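PDB 2NVV: acetyl-CoA hydrolase/transferase family protein from Porphyromonas gingivalis, which probably transfers coenzyme A between acetate and other acyl-CoAs, or hydrolyses acetyl-CoA, and binds zinc. Local coordinates for residues I362-V367 with H411-E416. Residues are numbered along the deposited sequence; the frame is centred on the assembly and turned at random.
Sequences INSTHV and HHDHSE. With ZN (zinc ion), chain H; ZN (zinc ion), chain G.
Ile-362 and His-414 form a single antiparallel hydrogen-bonded bridge, Ile-362 N to His-414 O at 2.9 Å, and Ile-362 O accepts from both Asp-413 N and His-414 N; Asp-413 and His-414 thus both face Ile-362, a classic beta bulge. Asp-413 divides its carboxylate between metal and protein: OD1 binds a zinc ion at 2.5 Å, while OD2 takes the backbone N of Ser-364 on its anti lone pair, 2.8 Å away, and the hydroxyl OG1 of Thr-365 on its syn lone pair. Thr-365 OG1, set between its own backbone N and carbonyl carbon (chi1 52°), also accepts from His-366 ND1 at 3.1 Å, in the plane of that ring, and from a zinc-bound water. Within 363-366, Asn-363 OD1 accepts from the backbone N of Thr-365 in an Asx turn and from that of His-366, while its ND2 donates to His-366 O. The rings of His-366 and His-411 stack face to face, centroids 3.8 Å apart and planes at 27°: His-366 ND1 lies above the centre of the His-411 ring, whereas His-411 CE1 lies over the His-366 ring, offset toward its rim. With CG anti to the backbone N (chi1 -175°), the His-411 ring extends from the chain toward the metal, NE2 2.3 Å from the zinc. At the other end, Ser-364 OG sits at the edge of the His-414 ring, and Ile-362 CG2 lies 3.5 Å from His-414 ND1. Glu-416 and His-417 of the second subunit complete the protein ligands of this zinc; Glu-416 of this chain binds the partner zinc. Strand 362-367 thus supplies a second shell: Ser-364 and Thr-365 hold OD2 and probably fix the carboxylate's rotation, and the stacked His-366 probably limits the turning of the His-411 ring. Both zinc sites draw ligands from the two subunits, so the metals bridge the dimer interface.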
loop_
_atom_site.group_PDB
_atom_site.type_symbol
_atom_site.label_atom_id
_atom_site.label_comp_id
_atom_site.label_asym_id
_atom_site.label_seq_id
_atom_site.Cartn_x
_atom_site.Cartn_y
_atom_site.Cartn_z
ATOM N N ILE A 362 6.446 -10.595 1.167
ATOM C CA ILE A 362 6.595 -11.151 -0.174
ATOM C C ILE A 362 7.526 -10.357 -1.099
ATOM O O ILE A 362 7.535 -9.132 -1.104
ATOM C CB ILE A 362 5.192 -11.302 -0.872
ATOM C CG1 ILE A 362 4.531 -12.622 -0.465
ATOM C CG2 ILE A 362 5.333 -11.303 -2.393
ATOM C CD1 ILE A 362 4.156 -12.726 0.960
ATOM N N ASN A 363 8.312 -11.102 -1.872
ATOM C CA ASN A 363 9.233 -10.555 -2.856
ATOM C C ASN A 363 8.644 -11.016 -4.178
ATOM O O ASN A 363 8.446 -12.216 -4.395
ATOM C CB ASN A 363 10.630 -11.158 -2.678
ATOM C CG ASN A 363 11.583 -10.797 -3.808
ATOM O OD1 ASN A 363 11.211 -10.149 -4.774
ATOM N ND2 ASN A 363 12.822 -11.229 -3.684
ATOM N N SER A 364 8.322 -10.076 -5.056
ATOM C CA SER A 364 7.771 -10.468 -6.343
ATOM C C SER A 364 8.527 -9.854 -7.506
ATOM O O SER A 364 8.022 -9.820 -8.628
ATOM C CB SER A 364 6.273 -10.118 -6.433
ATOM O OG SER A 364 5.947 -8.915 -5.780
ATOM N N THR A 365 9.759 -9.415 -7.257
ATOM C CA THR A 365 10.531 -8.777 -8.308
ATOM C C THR A 365 12.035 -9.058 -8.401
ATOM O O THR A 365 12.563 -9.171 -9.506
ATOM C CB THR A 365 10.351 -7.241 -8.237
ATOM O OG1 THR A 365 10.634 -6.793 -6.907
ATOM C CG2 THR A 365 8.942 -6.842 -8.591
ATOM N N HIS A 366 12.736 -9.161 -7.274
ATOM C CA HIS A 366 14.185 -9.370 -7.323
ATOM C C HIS A 366 14.700 -10.750 -6.973
ATOM O O HIS A 366 14.451 -11.247 -5.887
ATOM C CB HIS A 366 14.896 -8.358 -6.421
ATOM C CG HIS A 366 14.856 -6.954 -6.938
ATOM N ND1 HIS A 366 13.676 -6.272 -7.153
ATOM C CD2 HIS A 366 15.852 -6.099 -7.277
ATOM C CE1 HIS A 366 13.948 -5.059 -7.601
ATOM N NE2 HIS A 366 15.261 -4.928 -7.686
ATOM N N VAL A 367 15.436 -11.363 -7.893
ATOM C CA VAL A 367 16.018 -12.674 -7.645
ATOM C C VAL A 367 17.246 -12.426 -6.765
ATOM O O VAL A 367 18.100 -11.602 -7.093
ATOM C CB VAL A 367 16.449 -13.369 -8.967
ATOM C CG1 VAL A 367 17.164 -14.694 -8.660
ATOM C CG2 VAL A 367 15.228 -13.627 -9.841
ATOM N N HIS A 411 14.224 -9.079 -0.933
ATOM C CA HIS A 411 13.644 -7.855 -1.470
ATOM C C HIS A 411 12.187 -7.803 -1.057
ATOM O O HIS A 411 11.431 -8.723 -1.352
ATOM C CB HIS A 411 13.726 -7.834 -2.994
ATOM C CG HIS A 411 13.256 -6.551 -3.599
ATOM N ND1 HIS A 411 14.000 -5.391 -3.548
ATOM C CD2 HIS A 411 12.103 -6.230 -4.231
ATOM C CE1 HIS A 411 13.325 -4.412 -4.125
ATOM N NE2 HIS A 411 12.171 -4.895 -4.546
ATOM N N HIS A 412 11.791 -6.732 -0.376
ATOM C CA HIS A 412 10.416 -6.589 0.078
ATOM C C HIS A 412 9.526 -5.790 -0.872
ATOM O O HIS A 412 9.762 -4.613 -1.124
ATOM C CB HIS A 412 10.375 -5.924 1.457
ATOM C CG HIS A 412 11.017 -6.728 2.547
ATOM N ND1 HIS A 412 10.328 -7.150 3.667
ATOM C CD2 HIS A 412 12.286 -7.172 2.697
ATOM C CE1 HIS A 412 11.145 -7.821 4.458
ATOM N NE2 HIS A 412 12.339 -7.850 3.894
ATOM N N ASP A 413 8.494 -6.448 -1.389
ATOM C CA ASP A 413 7.524 -5.804 -2.265
ATOM C C ASP A 413 6.186 -5.658 -1.539
ATOM O O ASP A 413 5.462 -4.678 -1.750
ATOM C CB ASP A 413 7.351 -6.599 -3.556
ATOM C CG ASP A 413 8.491 -6.380 -4.514
ATOM O OD1 ASP A 413 8.842 -5.206 -4.734
ATOM O OD2 ASP A 413 9.038 -7.367 -5.052
ATOM N N HIS A 414 5.860 -6.625 -0.680
ATOM C CA HIS A 414 4.619 -6.577 0.098
ATOM C C HIS A 414 4.949 -6.915 1.543
ATOM O O HIS A 414 5.708 -7.838 1.798
ATOM C CB HIS A 414 3.598 -7.550 -0.489
ATOM C CG HIS A 414 3.403 -7.379 -1.963
ATOM N ND1 HIS A 414 4.182 -8.032 -2.896
ATOM C CD2 HIS A 414 2.589 -6.556 -2.663
ATOM C CE1 HIS A 414 3.857 -7.617 -4.107
ATOM N NE2 HIS A 414 2.894 -6.721 -3.993
ATOM N N SER A 415 4.390 -6.160 2.485
ATOM C CA SER A 415 4.677 -6.370 3.893
ATOM C C SER A 415 3.655 -7.194 4.676
ATOM O O SER A 415 2.527 -7.433 4.220
ATOM C CB SER A 415 4.845 -5.029 4.597
ATOM O OG SER A 415 3.587 -4.497 4.958
ATOM N N GLU A 416 4.079 -7.606 5.871
ATOM C CA GLU A 416 3.272 -8.393 6.791
ATOM C C GLU A 416 1.901 -7.771 7.030
ATOM O O GLU A 416 0.944 -8.467 7.359
ATOM C CB GLU A 416 4.006 -8.517 8.133
ATOM C CG GLU A 416 4.431 -7.181 8.740
ATOM C CD GLU A 416 4.963 -7.326 10.158
ATOM O OE1 GLU A 416 5.543 -6.355 10.695
ATOM O OE2 GLU A 416 4.793 -8.414 10.740
HETATM ZN ZN ZN H . 10.491 -3.392 -5.131
HETATM ZN ZN ZN G . 5.752 -3.931 9.981
HETATM O O HOH W 1 10.925 -4.243 -7.323
HETATM O O HOH W 2 6.268 -4.514 7.707
HETATM O O HOH W 3 9.794 -2.735 -3.174
#